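Local coordinates for glutamine amido transferase (Methylobacillus flagellatus, PDB 3M3P), which is of unknown function but belongs to the glutamine amidotransferase family, with an alpha/beta fold built on a mixed central sheet, at residues A[77-82]-A[168-173]; A[44-49]-A[72-77]; A[93-98]-A[162-167]; A[124-129]-A[233-238]; A[18-23]-A[86-91]. All blocks are in the same frame, centred on the assembly; numbering follows the deposited sequence. Where two conformers were deposited one is given.

Overall arrangement
The five contacts lie on the two sides of one mixed sheet. On one side of it, contacts 1 and 2 share helix 68-81, with centres about 11 Å apart, and contact 3 lays helix 90-98 over strand 161-166, its centre about 8 Å from that of contact 1. On the other side, contact 4 crosses helices 122-128 and 218-237, and contact 5 adds helix 18-26. Contacts 1 and 4 are joined where I171 packs on W127, contacts 4 and 5 by Y233 OH and H88 NE2, 2.8 Å apart. Contact 5 contains G87, C89 and G91, whose strand-turn-helix is consistent with a nucleophile elbow; contacts 2 and 4 are farthest apart, about 23 Å between centres, and do not touch.

Contact 1 (A[77-82]-A[168-173]); sequences DAVAQR and DLHIGF
R82 and L169 meet where helix 68-81 ends in a Schellman motif, R82 with positive phi, and where a classic beta bulge at L169 and H170 opens strand 170-173. The arginine wraps round a single methyl. Its CB lies 3.9 Å from L169 CD2 and CG a little farther; then the chain bends at chi3 (64°) and brings the guanidinium back, so that NE is 4.0 Å, CZ 3.5 Å and finally NH2 3.4 Å from the same CD2, which sits off-centre over one face of the group. One turn back, V79 CG2 rests on a face of the H170 imidazole, 3.9 Å from its centroid, while L169 CB covers the opposite face. With V79 on one face and its own neighbour L169 on the other, the ring's rotation is fixed, and its two nitrogens are both engaged: ND1 with the backbone N of V85, and NE2, at the ring edge, with a water 2.8 Å away that donates to V79 O.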
# COMPACT_ATOMS: atom_id res chain seq x y z
N ASP A 77 17.86 -1.70 1.47
CA ASP A 77 18.68 -2.14 0.34
C ASP A 77 17.99 -1.81 -1.01
O ASP A 77 18.65 -1.43 -1.97
CB ASP A 77 18.96 -3.64 0.41
CG ASP A 77 19.90 -4.08 1.48
OD1 ASP A 77 20.56 -3.22 2.14
OD2 ASP A 77 20.01 -5.34 1.60
N ALA A 78 16.66 -2.00 -1.08
CA ALA A 78 15.93 -1.67 -2.30
C ALA A 78 16.14 -0.18 -2.63
O ALA A 78 16.44 0.18 -3.77
CB ALA A 78 14.45 -1.96 -2.13
N VAL A 79 15.95 0.69 -1.66
CA VAL A 79 16.12 2.13 -1.90
C VAL A 79 17.54 2.44 -2.32
O VAL A 79 17.78 3.15 -3.30
CB VAL A 79 15.60 2.96 -0.70
CG1 VAL A 79 15.87 4.47 -0.88
CG2 VAL A 79 14.12 2.71 -0.47
N ALA A 80 18.53 1.85 -1.65
CA ALA A 80 19.94 2.05 -2.04
C ALA A 80 20.24 1.55 -3.45
O ALA A 80 21.06 2.16 -4.17
CB ALA A 80 20.85 1.36 -1.02
N GLN A 81 19.63 0.45 -3.86
CA GLN A 81 19.90 -0.21 -5.12
C GLN A 81 18.97 0.26 -6.25
O GLN A 81 19.01 -0.28 -7.36
CB GLN A 81 19.83 -1.75 -4.96
CG GLN A 81 20.95 -2.31 -4.12
CD GLN A 81 22.30 -2.05 -4.77
OE1 GLN A 81 22.46 -2.39 -5.95
NE2 GLN A 81 23.25 -1.47 -4.01
N ARG A 82 18.08 1.20 -5.94
CA ARG A 82 17.09 1.68 -6.91
C ARG A 82 16.15 0.60 -7.40
O ARG A 82 15.74 0.60 -8.58
CB ARG A 82 17.76 2.43 -8.09
CG ARG A 82 18.50 3.67 -7.57
CD ARG A 82 19.08 4.58 -8.65
NE ARG A 82 17.97 5.12 -9.42
CZ ARG A 82 17.15 6.09 -9.00
NH1 ARG A 82 17.33 6.72 -7.82
NH2 ARG A 82 16.14 6.47 -9.81
N ASP A 168 11.50 9.66 -6.69
CA ASP A 168 10.87 9.45 -8.00
C ASP A 168 10.64 7.97 -8.27
O ASP A 168 10.48 7.56 -9.43
CB ASP A 168 11.80 9.96 -9.12
CG ASP A 168 11.08 10.29 -10.39
OD1 ASP A 168 9.90 10.68 -10.30
OD2 ASP A 168 11.73 10.23 -11.47
N LEU A 169 10.68 7.15 -7.22
CA LEU A 169 10.71 5.69 -7.46
C LEU A 169 9.75 4.90 -6.56
O LEU A 169 9.18 3.92 -7.00
CB LEU A 169 12.13 5.18 -7.24
CG LEU A 169 12.83 4.15 -8.01
CD1 LEU A 169 12.49 4.13 -9.53
CD2 LEU A 169 14.38 4.28 -7.81
N HIS A 170 9.69 5.28 -5.30
CA HIS A 170 9.02 4.55 -4.25
C HIS A 170 7.77 5.31 -3.85
O HIS A 170 7.81 6.55 -3.78
CB HIS A 170 9.93 4.40 -3.05
CG HIS A 170 11.32 4.01 -3.40
ND1 HIS A 170 11.63 2.79 -3.95
CD2 HIS A 170 12.46 4.76 -3.43
CE1 HIS A 170 12.93 2.78 -4.23
NE2 HIS A 170 13.45 3.96 -3.93
N ILE A 171 6.70 4.61 -3.57
CA ILE A 171 5.48 5.26 -3.14
C ILE A 171 4.86 4.48 -1.98
O ILE A 171 4.75 3.24 -2.05
CB ILE A 171 4.50 5.53 -4.35
CG1 ILE A 171 3.34 6.40 -3.88
CG2 ILE A 171 4.00 4.23 -5.03
CD1 ILE A 171 2.48 7.00 -5.04
N GLY A 172 4.43 5.17 -0.93
CA GLY A 172 3.76 4.57 0.19
C GLY A 172 2.41 5.19 0.39
O GLY A 172 2.28 6.42 0.27
N PHE A 173 1.42 4.33 0.70
CA PHE A 173 0.04 4.74 0.96
C PHE A 173 -0.41 4.24 2.31
O PHE A 173 -0.10 3.10 2.69
CB PHE A 173 -0.89 4.13 -0.08
CG PHE A 173 -0.82 4.76 -1.46
CD1 PHE A 173 -1.57 5.84 -1.78
CD2 PHE A 173 0.04 4.22 -2.44
CE1 PHE A 173 -1.50 6.41 -3.05
CE2 PHE A 173 0.09 4.77 -3.73
CZ PHE A 173 -0.64 5.89 -3.99
O HOH W 1 16.05 4.96 -4.49

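Contact 2 (A[44-49]-A[72-77]); sequences AEIRDC and LALIRD
I46 packs against L74 and D77 at the outer flank of the alpha/beta fold, where a short 3-10 turn (46-48) just ahead of strand 51-54 leans on helix 68-81. The apolar part is a branched pair crossing at a slant. I46 CB comes 3.8 Å from L74 CD1, and the isoleucine's far methyl, CD1, lies 3.9 Å from L74 CG. L74 manages this because its CG stands anti to the backbone N (chi1 -169°), which swings the isobutyl end over to the loop although its CB leaves the helix pointing neither to the loop nor away from it. The other branch of I46, CG2, touches D77 CB at 3.9 Å, one turn farther along the helix. M7 of strand 6-10 touches both I46 and L74 and continues this hydrophobic patch.

No direct hydrogen bond links the two segments; one water does the work. It donates to D77 OD2 and to A44 O and accepts from I46 N, so three bonds fix it between the carboxylate and the loop backbone. Within the loop, the side chain of E45, just before the turn, braces it: R47 N donates to E45 OE1 almost straight (168°), meeting the oxygen from above the carboxylate plane. The turn then closes with C49 N bonded to I46 O at 3.0 Å.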
# COMPACT_ATOMS: atom_id res chain seq x y z
N ALA A 44 18.13 -12.74 0.40
CA ALA A 44 19.29 -11.97 0.87
C ALA A 44 19.65 -10.85 -0.05
O ALA A 44 20.14 -9.81 0.39
CB ALA A 44 20.52 -12.86 1.05
N GLU A 45 19.38 -11.06 -1.34
CA GLU A 45 19.75 -10.08 -2.37
C GLU A 45 18.49 -9.47 -2.97
O GLU A 45 17.80 -10.09 -3.77
CB GLU A 45 20.58 -10.78 -3.42
CG GLU A 45 20.92 -10.04 -4.74
CD GLU A 45 21.60 -8.70 -4.51
OE1 GLU A 45 20.94 -7.75 -4.06
OE2 GLU A 45 22.82 -8.60 -4.83
N ILE A 46 18.27 -8.22 -2.66
CA ILE A 46 17.16 -7.45 -3.21
C ILE A 46 17.17 -7.42 -4.75
O ILE A 46 16.12 -7.35 -5.40
CB ILE A 46 17.13 -6.02 -2.64
CG1 ILE A 46 15.80 -5.30 -3.02
CG2 ILE A 46 18.34 -5.18 -3.11
CD1 ILE A 46 14.45 -5.94 -2.52
N ARG A 47 18.35 -7.45 -5.35
CA ARG A 47 18.47 -7.38 -6.79
C ARG A 47 17.91 -8.65 -7.50
O ARG A 47 17.84 -8.68 -8.73
CB ARG A 47 19.89 -7.11 -7.23
CG ARG A 47 20.49 -5.81 -6.69
CD ARG A 47 20.27 -4.70 -7.63
NE ARG A 47 20.78 -5.08 -8.95
CZ ARG A 47 22.06 -5.11 -9.31
NH1 ARG A 47 23.02 -4.67 -8.50
NH2 ARG A 47 22.36 -5.57 -10.54
N ASP A 48 17.52 -9.67 -6.73
CA ASP A 48 16.81 -10.81 -7.27
C ASP A 48 15.39 -10.44 -7.68
O ASP A 48 14.76 -11.25 -8.36
CB ASP A 48 16.73 -11.96 -6.21
CG ASP A 48 18.07 -12.68 -5.93
OD1 ASP A 48 19.11 -12.34 -6.50
OD2 ASP A 48 17.95 -13.64 -5.14
N CYS A 49 14.92 -9.24 -7.35
CA CYS A 49 13.56 -8.84 -7.76
C CYS A 49 13.63 -7.56 -8.59
O CYS A 49 14.59 -6.77 -8.50
CB CYS A 49 12.59 -8.74 -6.59
SG CYS A 49 12.75 -7.24 -5.59
N LEU A 72 13.07 -4.67 7.22
CA LEU A 72 13.46 -3.25 7.19
C LEU A 72 14.81 -3.08 6.47
O LEU A 72 14.99 -2.13 5.71
CB LEU A 72 13.50 -2.64 8.60
CG LEU A 72 12.17 -2.60 9.35
CD1 LEU A 72 12.35 -2.04 10.79
CD2 LEU A 72 11.12 -1.81 8.58
N ALA A 73 15.78 -3.97 6.74
CA ALA A 73 17.07 -3.91 6.04
C ALA A 73 16.92 -4.13 4.52
O ALA A 73 17.55 -3.46 3.68
CB ALA A 73 18.07 -4.90 6.66
N LEU A 74 16.06 -5.06 4.13
CA LEU A 74 15.79 -5.30 2.72
C LEU A 74 15.17 -4.09 2.02
O LEU A 74 15.53 -3.78 0.89
CB LEU A 74 14.87 -6.52 2.58
CG LEU A 74 14.69 -7.07 1.17
CD1 LEU A 74 16.07 -7.66 0.66
CD2 LEU A 74 13.59 -8.13 1.22
N ILE A 75 14.25 -3.40 2.70
CA ILE A 75 13.67 -2.17 2.14
C ILE A 75 14.76 -1.13 1.95
O ILE A 75 14.84 -0.47 0.93
CB ILE A 75 12.55 -1.64 3.04
CG1 ILE A 75 11.34 -2.59 3.10
CG2 ILE A 75 12.10 -0.25 2.54
CD1 ILE A 75 10.49 -2.36 4.34
N ARG A 76 15.60 -0.95 2.96
CA ARG A 76 16.74 -0.05 2.82
C ARG A 76 17.60 -0.41 1.65
O ARG A 76 18.05 0.48 0.88
CB ARG A 76 17.56 0.07 4.10
CG ARG A 76 16.78 0.81 5.16
CD ARG A 76 17.67 1.23 6.33
NE ARG A 76 17.94 0.07 7.10
CZ ARG A 76 17.22 -0.39 8.13
NH1 ARG A 76 16.18 0.25 8.55
NH2 ARG A 76 17.58 -1.52 8.71
N ASP A 77 17.86 -1.70 1.47
CA ASP A 77 18.68 -2.14 0.34
C ASP A 77 17.99 -1.81 -1.01
O ASP A 77 18.65 -1.43 -1.97
CB ASP A 77 18.96 -3.64 0.41
CG ASP A 77 19.90 -4.08 1.48
OD1 ASP A 77 20.56 -3.22 2.14
OD2 ASP A 77 20.01 -5.34 1.60
O HOH W 2 19.88 -7.18 -0.50

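Contact 3 (A[93-98]-A[162-167]); sequences QLLAKA and QAYVLD
Y164 points its ring end-on at helix 90-98, driving the hydroxyl between L95 and A96; this is a helix-on-sheet layer of the alpha/beta fold, with strand 161-166 below and the helix that follows the turn at C89 above. The tyrosine CG sits between its own backbone N and carbonyl carbon (chi1 58°), a placement that lifts the ring off the strand. L95 slants past one flank of the phenol, its CD2 3.9 Å from Y164 CE1, and A96 CB stands 4.1 Å from Y164 CZ. Neither side chain lies squarely on a face or at an edge. The fit is tightest at the oxygen: Y164 OH is 3.3 Å from L95 CG and as close to L95 CB. F144 meets the same ring edge-to-face, and L95 reaches on to I75 of helix 68-81 and to H170 of strand 170-173, so the leucine fills the junction of two helices and the sheet. The buried hydroxyl is satisfied by a hydrogen bond to the carbonyl of G92, a residue of the same helix. A96 N also lies near, 3.2 Å from Y164 OH, but its angle is too poor for a bond.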
# COMPACT_ATOMS: atom_id res chain seq x y z
N GLN A 93 3.57 2.04 5.82
CA GLN A 93 4.17 2.27 7.11
C GLN A 93 5.56 1.68 7.24
O GLN A 93 6.45 2.30 7.84
CB GLN A 93 3.26 1.76 8.21
CG GLN A 93 1.96 2.53 8.32
CD GLN A 93 1.00 1.90 9.27
OE1 GLN A 93 1.15 0.73 9.65
NE2 GLN A 93 -0.06 2.62 9.62
N LEU A 94 5.78 0.50 6.70
CA LEU A 94 7.08 -0.16 6.79
C LEU A 94 8.13 0.49 5.89
O LEU A 94 9.28 0.62 6.30
CB LEU A 94 6.95 -1.66 6.50
CG LEU A 94 6.16 -2.43 7.55
CD1 LEU A 94 6.00 -3.86 7.01
CD2 LEU A 94 6.79 -2.35 8.92
N LEU A 95 7.74 0.87 4.70
CA LEU A 95 8.63 1.71 3.87
C LEU A 95 9.07 2.96 4.63
O LEU A 95 10.25 3.30 4.67
CB LEU A 95 7.98 2.00 2.49
CG LEU A 95 8.70 2.97 1.56
CD1 LEU A 95 10.10 2.50 1.25
CD2 LEU A 95 7.86 3.21 0.32
N ALA A 96 8.13 3.66 5.25
CA ALA A 96 8.46 4.86 5.98
C ALA A 96 9.37 4.56 7.15
O ALA A 96 10.38 5.26 7.35
CB ALA A 96 7.15 5.52 6.47
N LYS A 97 9.06 3.52 7.94
CA LYS A 97 9.88 3.17 9.11
C LYS A 97 11.29 2.77 8.70
O LYS A 97 12.25 3.20 9.35
CB LYS A 97 9.20 2.07 9.93
CG LYS A 97 9.92 1.81 11.23
CD LYS A 97 9.04 1.25 12.37
CE LYS A 97 9.83 1.31 13.71
NZ LYS A 97 9.13 0.57 14.80
N ALA A 98 11.41 1.96 7.65
CA ALA A 98 12.73 1.53 7.17
C ALA A 98 13.61 2.76 6.85
O ALA A 98 14.80 2.72 7.10
CB ALA A 98 12.60 0.68 5.92
N GLN A 162 -1.48 10.51 4.04
CA GLN A 162 -2.02 9.45 3.21
C GLN A 162 -1.05 8.84 2.21
O GLN A 162 -1.16 7.63 1.91
CB GLN A 162 -3.32 9.84 2.49
CG GLN A 162 -4.45 10.18 3.40
CD GLN A 162 -5.06 8.97 4.05
OE1 GLN A 162 -4.83 7.84 3.63
NE2 GLN A 162 -5.91 9.21 5.00
N ALA A 163 -0.13 9.59 1.64
CA ALA A 163 0.81 9.04 0.63
C ALA A 163 2.01 9.94 0.55
O ALA A 163 1.95 11.18 0.81
CB ALA A 163 0.15 8.83 -0.72
N TYR A 164 3.12 9.37 0.18
CA TYR A 164 4.35 10.10 -0.09
C TYR A 164 5.08 9.37 -1.22
O TYR A 164 4.87 8.17 -1.42
CB TYR A 164 5.27 10.17 1.17
CG TYR A 164 5.63 8.82 1.70
CD1 TYR A 164 6.70 8.05 1.14
CD2 TYR A 164 4.85 8.22 2.67
CE1 TYR A 164 6.91 6.76 1.56
CE2 TYR A 164 5.09 6.92 3.11
CZ TYR A 164 6.11 6.21 2.55
OH TYR A 164 6.35 4.89 2.92
N VAL A 165 5.99 10.08 -1.89
CA VAL A 165 6.88 9.49 -2.89
C VAL A 165 8.31 9.79 -2.54
O VAL A 165 8.63 10.88 -2.03
CB VAL A 165 6.56 9.92 -4.37
CG1 VAL A 165 5.25 9.24 -4.91
CG2 VAL A 165 6.53 11.46 -4.53
N LEU A 166 9.19 8.84 -2.76
CA LEU A 166 10.62 8.95 -2.46
C LEU A 166 11.45 8.69 -3.68
O LEU A 166 11.28 7.67 -4.36
CB LEU A 166 11.00 8.00 -1.35
CG LEU A 166 12.43 7.97 -0.87
CD1 LEU A 166 12.85 9.33 -0.27
CD2 LEU A 166 12.61 6.79 0.09
N ASP A 167 12.35 9.63 -4.00
CA ASP A 167 13.39 9.44 -5.05
C ASP A 167 12.72 9.18 -6.44
O ASP A 167 13.35 8.51 -7.28
CB ASP A 167 14.37 8.26 -4.73
CG ASP A 167 15.18 8.48 -3.46
OD1 ASP A 167 15.39 9.66 -3.16
OD2 ASP A 167 15.66 7.47 -2.83

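Contact 4 (A[124-129]-A[233-238])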
# COMPACT_ATOMS: atom_id res chain seq x y z
N ALA A 124 2.25 15.01 -6.96
CA ALA A 124 0.89 14.49 -6.79
C ALA A 124 0.23 14.35 -8.16
O ALA A 124 -0.45 13.37 -8.45
CB ALA A 124 0.07 15.40 -5.89
N LEU A 125 0.43 15.32 -9.03
CA LEU A 125 -0.12 15.25 -10.37
C LEU A 125 0.47 14.04 -11.09
O LEU A 125 -0.25 13.28 -11.76
CB LEU A 125 0.18 16.52 -11.14
CG LEU A 125 -0.26 16.57 -12.60
CD1 LEU A 125 -1.77 16.47 -12.72
CD2 LEU A 125 0.34 17.77 -13.31
N GLU A 126 1.79 13.89 -11.00
CA GLU A 126 2.50 12.80 -11.72
C GLU A 126 2.04 11.42 -11.29
O GLU A 126 1.74 10.56 -12.15
CB GLU A 126 4.00 12.94 -11.48
CG GLU A 126 4.82 11.87 -12.19
CD GLU A 126 6.31 12.04 -12.18
OE1 GLU A 126 6.81 13.11 -11.75
OE2 GLU A 126 7.01 11.09 -12.66
N TRP A 127 1.98 11.19 -9.98
CA TRP A 127 1.69 9.86 -9.45
C TRP A 127 0.21 9.57 -9.31
O TRP A 127 -0.19 8.45 -9.59
CB TRP A 127 2.41 9.68 -8.11
CG TRP A 127 3.88 9.44 -8.27
CD1 TRP A 127 4.82 10.37 -8.39
CD2 TRP A 127 4.52 8.17 -8.38
NE1 TRP A 127 6.06 9.78 -8.61
CE2 TRP A 127 5.89 8.42 -8.58
CE3 TRP A 127 4.09 6.83 -8.33
CZ2 TRP A 127 6.85 7.39 -8.69
CZ3 TRP A 127 5.03 5.82 -8.43
CH2 TRP A 127 6.38 6.11 -8.60
N LEU A 128 -0.62 10.56 -8.94
CA LEU A 128 -2.08 10.33 -8.72
C LEU A 128 -2.91 10.73 -9.95
O LEU A 128 -4.07 10.28 -10.05
CB LEU A 128 -2.55 11.13 -7.52
CG LEU A 128 -1.78 10.89 -6.23
CD1 LEU A 128 -2.31 11.80 -5.14
CD2 LEU A 128 -1.81 9.40 -5.83
N GLY A 129 -2.38 11.56 -10.83
CA GLY A 129 -3.08 11.91 -12.06
C GLY A 129 -3.83 13.23 -12.03
O GLY A 129 -4.37 13.69 -13.05
N TYR A 233 -0.16 2.52 -10.51
CA TYR A 233 0.60 1.30 -10.79
C TYR A 233 1.35 1.43 -12.09
O TYR A 233 2.51 1.03 -12.21
CB TYR A 233 -0.31 0.09 -10.79
CG TYR A 233 -0.92 -0.28 -9.45
CD1 TYR A 233 -0.24 -0.07 -8.25
CD2 TYR A 233 -2.13 -0.92 -9.41
CE1 TYR A 233 -0.81 -0.50 -7.05
CE2 TYR A 233 -2.71 -1.33 -8.19
CZ TYR A 233 -2.01 -1.16 -7.05
OH TYR A 233 -2.53 -1.57 -5.81
N ALA A 234 0.72 2.03 -13.10
CA ALA A 234 1.40 2.28 -14.37
C ALA A 234 2.61 3.17 -14.21
O ALA A 234 3.64 2.94 -14.83
CB ALA A 234 0.39 2.86 -15.40
N ARG A 235 2.52 4.20 -13.38
CA ARG A 235 3.70 5.04 -13.13
C ARG A 235 4.75 4.24 -12.39
O ARG A 235 5.93 4.28 -12.72
CB ARG A 235 3.31 6.26 -12.33
CG ARG A 235 4.44 7.20 -11.97
CD ARG A 235 5.27 7.66 -13.17
NE ARG A 235 6.38 8.48 -12.67
CZ ARG A 235 7.50 7.96 -12.23
NH1 ARG A 235 7.67 6.64 -12.28
NH2 ARG A 235 8.43 8.72 -11.74
N TRP A 236 4.34 3.50 -11.36
CA TRP A 236 5.29 2.78 -10.54
C TRP A 236 6.12 1.74 -11.31
O TRP A 236 7.33 1.64 -11.13
CB TRP A 236 4.54 2.10 -9.38
CG TRP A 236 5.51 1.44 -8.45
CD1 TRP A 236 6.26 2.07 -7.52
CD2 TRP A 236 5.82 0.06 -8.35
NE1 TRP A 236 7.06 1.17 -6.85
CE2 TRP A 236 6.80 -0.08 -7.34
CE3 TRP A 236 5.39 -1.07 -9.05
CZ2 TRP A 236 7.37 -1.32 -7.02
CZ3 TRP A 236 5.93 -2.30 -8.69
CH2 TRP A 236 6.89 -2.41 -7.71
N ILE A 237 5.50 1.01 -12.23
CA ILE A 237 6.27 -0.00 -12.96
C ILE A 237 7.27 0.57 -13.95
O ILE A 237 8.13 -0.16 -14.40
CB ILE A 237 5.37 -1.05 -13.67
CG1 ILE A 237 4.44 -0.45 -14.72
CG2 ILE A 237 4.54 -1.85 -12.61
CD1 ILE A 237 3.84 -1.51 -15.70
N LYS A 238 7.16 1.86 -14.27
CA LYS A 238 8.22 2.47 -15.10
C LYS A 238 9.57 2.33 -14.39
O LYS A 238 10.61 2.35 -15.04
CB LYS A 238 7.87 3.92 -15.40
CG LYS A 238 6.63 4.00 -16.24
CD LYS A 238 6.41 5.35 -16.83
CE LYS A 238 5.33 5.30 -17.90
NZ LYS A 238 4.63 6.63 -17.94
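E126 and R235 leave their helices in the same way, each with CG anti to the backbone N, but they diverge after that: the glutamate runs on extended, whereas the arginine kinks at chi2 (54°) and carries its chain obliquely over one face of the W127 indole. The two helices, 122-128 and 218-237, cross on one side of the central sheet of this alpha/beta fold nearly at right angles (100° between the local segments, whose axes come within 9.5 Å).

R235 grips the carboxylate side-on, with NE 2.7 Å and NH2 2.9 Å from one and the same oxygen, E126 OE2. Both donors come from one face of the carboxylate; the NE bond arrives on the anti side and is noticeably bent, at 149°, while the NH2 bond is more bent still and enters from above the plane. The oxygen nonetheless stays close to the guanidinium plane. In the D168 conformer modelled here, NH2 has a second acid partner, and the arginine would then probably offset the repulsion between the two carboxylates.

Beneath it, W127 forms the floor. R235 CG makes a CH-pi contact 3.6 Å from the centroid of the six-membered ring, and CZ2 of the indole lies under the centre of the guanidinium. At the far corner of the indole, W127 CZ3 lies at the edge of the W236 ring, 4.1 Å from W236 CD1.

Contact 5 (A[18-23]-A[86-91]); sequences GHFGDF and IGHCLG
F20 and H88 set their rings obliquely, centroids 5.8 Å apart and planes at 59°, neither stacked nor edge-to-face; I86 CG2 approaches the phenyl at a similar slant. Here helix 18-26 covers strand 85-88 just ahead of a sharp strand-to-helix turn, consistent with the nucleophile elbow of glutamine amidotransferases.

F20 stands with its CG anti to the backbone N (chi1 -177°), which sends the ring along the strand toward I86. The two side chains slide past each other in opposite directions, and F20 CZ stops 4.2 Å from I86 CG2. At its base, F20 CB lies 4.4 Å from H88 NE2; both approaches are loose van der Waals contacts rather than a tight interlock. What fixes the imidazole is hydrogen bonding at both nitrogens, ND1 to the carbonyl of M54 and NE2 to the hydroxyl of Y233, whose own ring also meets F20.

Beyond H88 the backbone reverses sharply. C89, at the centre of a GxCxG pattern, has positive phi (58°) and occupies the N-cap of helix 90-98. Flanking glycines let strand and helix close up: G91 N bonds to H88 O at 3.0 Å, and G91 O lies 3.7 Å from G87 CA.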
# COMPACT_ATOMS: atom_id res chain seq x y z
N GLY A 18 -4.64 -8.25 -4.60
CA GLY A 18 -5.79 -7.49 -5.04
C GLY A 18 -5.60 -7.01 -6.47
O GLY A 18 -5.07 -7.72 -7.35
N HIS A 19 -6.01 -5.77 -6.71
CA HIS A 19 -5.95 -5.17 -7.99
C HIS A 19 -4.51 -5.10 -8.53
O HIS A 19 -4.28 -5.04 -9.73
CB HIS A 19 -6.58 -3.77 -7.96
CG HIS A 19 -7.09 -3.37 -9.26
ND1 HIS A 19 -8.11 -4.10 -9.85
CD2 HIS A 19 -6.72 -2.41 -10.14
CE1 HIS A 19 -8.36 -3.57 -11.03
NE2 HIS A 19 -7.57 -2.52 -11.22
N PHE A 20 -3.53 -4.95 -7.62
CA PHE A 20 -2.14 -4.92 -7.99
C PHE A 20 -1.73 -6.21 -8.72
O PHE A 20 -1.02 -6.21 -9.74
CB PHE A 20 -1.24 -4.64 -6.76
CG PHE A 20 0.21 -4.53 -7.07
CD1 PHE A 20 0.70 -3.51 -7.86
CD2 PHE A 20 1.10 -5.46 -6.59
CE1 PHE A 20 2.07 -3.39 -8.13
CE2 PHE A 20 2.46 -5.36 -6.83
CZ PHE A 20 2.96 -4.32 -7.61
N GLY A 21 -2.11 -7.36 -8.19
CA GLY A 21 -1.86 -8.63 -8.83
C GLY A 21 -2.49 -8.74 -10.19
O GLY A 21 -1.85 -9.21 -11.13
N ASP A 22 -3.74 -8.34 -10.30
CA ASP A 22 -4.40 -8.37 -11.58
C ASP A 22 -3.73 -7.42 -12.58
O ASP A 22 -3.61 -7.76 -13.75
CB ASP A 22 -5.88 -7.94 -11.42
CG ASP A 22 -6.81 -9.06 -10.96
OD1 ASP A 22 -6.37 -10.08 -10.47
OD2 ASP A 22 -8.04 -8.73 -10.98
N PHE A 23 -3.25 -6.28 -12.11
CA PHE A 23 -2.58 -5.32 -12.95
C PHE A 23 -1.28 -5.94 -13.51
O PHE A 23 -1.01 -5.89 -14.71
CB PHE A 23 -2.31 -4.04 -12.16
CG PHE A 23 -1.51 -3.05 -12.92
CD1 PHE A 23 -2.09 -2.22 -13.89
CD2 PHE A 23 -0.15 -2.98 -12.73
CE1 PHE A 23 -1.26 -1.34 -14.64
CE2 PHE A 23 0.64 -2.12 -13.50
CZ PHE A 23 0.06 -1.31 -14.41
N ILE A 86 6.74 -0.25 -3.44
CA ILE A 86 5.37 0.26 -3.28
C ILE A 86 4.77 -0.36 -2.04
O ILE A 86 4.85 -1.58 -1.84
CB ILE A 86 4.49 0.06 -4.57
CG1 ILE A 86 3.11 0.69 -4.35
CG2 ILE A 86 4.39 -1.42 -4.96
CD1 ILE A 86 2.27 0.92 -5.64
N GLY A 87 4.16 0.45 -1.15
CA GLY A 87 3.60 -0.07 0.09
C GLY A 87 2.18 0.36 0.29
O GLY A 87 1.83 1.55 0.09
N HIS A 88 1.35 -0.60 0.66
CA HIS A 88 -0.08 -0.43 0.85
C HIS A 88 -0.38 -0.60 2.37
O HIS A 88 -0.18 -1.68 2.89
CB HIS A 88 -0.88 -1.55 0.10
CG HIS A 88 -0.65 -1.66 -1.40
ND1 HIS A 88 0.45 -2.27 -1.96
CD2 HIS A 88 -1.43 -1.25 -2.44
CE1 HIS A 88 0.31 -2.27 -3.29
NE2 HIS A 88 -0.82 -1.65 -3.60
N CYS A 89 -0.90 0.44 3.04
CA CYS A 89 -1.25 0.40 4.44
C CYS A 89 -0.05 0.03 5.32
O CYS A 89 0.90 0.79 5.32
CB CYS A 89 -2.47 -0.49 4.59
SG CYS A 89 -3.35 -0.25 6.25
N LEU A 90 -0.02 -1.13 6.01
CA LEU A 90 1.19 -1.54 6.72
C LEU A 90 2.42 -1.42 5.81
O LEU A 90 3.49 -0.99 6.25
CB LEU A 90 1.10 -2.99 7.23
CG LEU A 90 2.34 -3.58 7.94
CD1 LEU A 90 2.66 -2.75 9.22
CD2 LEU A 90 2.08 -5.08 8.28
N GLY A 91 2.32 -1.82 4.55
CA GLY A 91 3.46 -1.69 3.65
C GLY A 91 3.94 -0.25 3.51
O GLY A 91 5.15 -0.01 3.44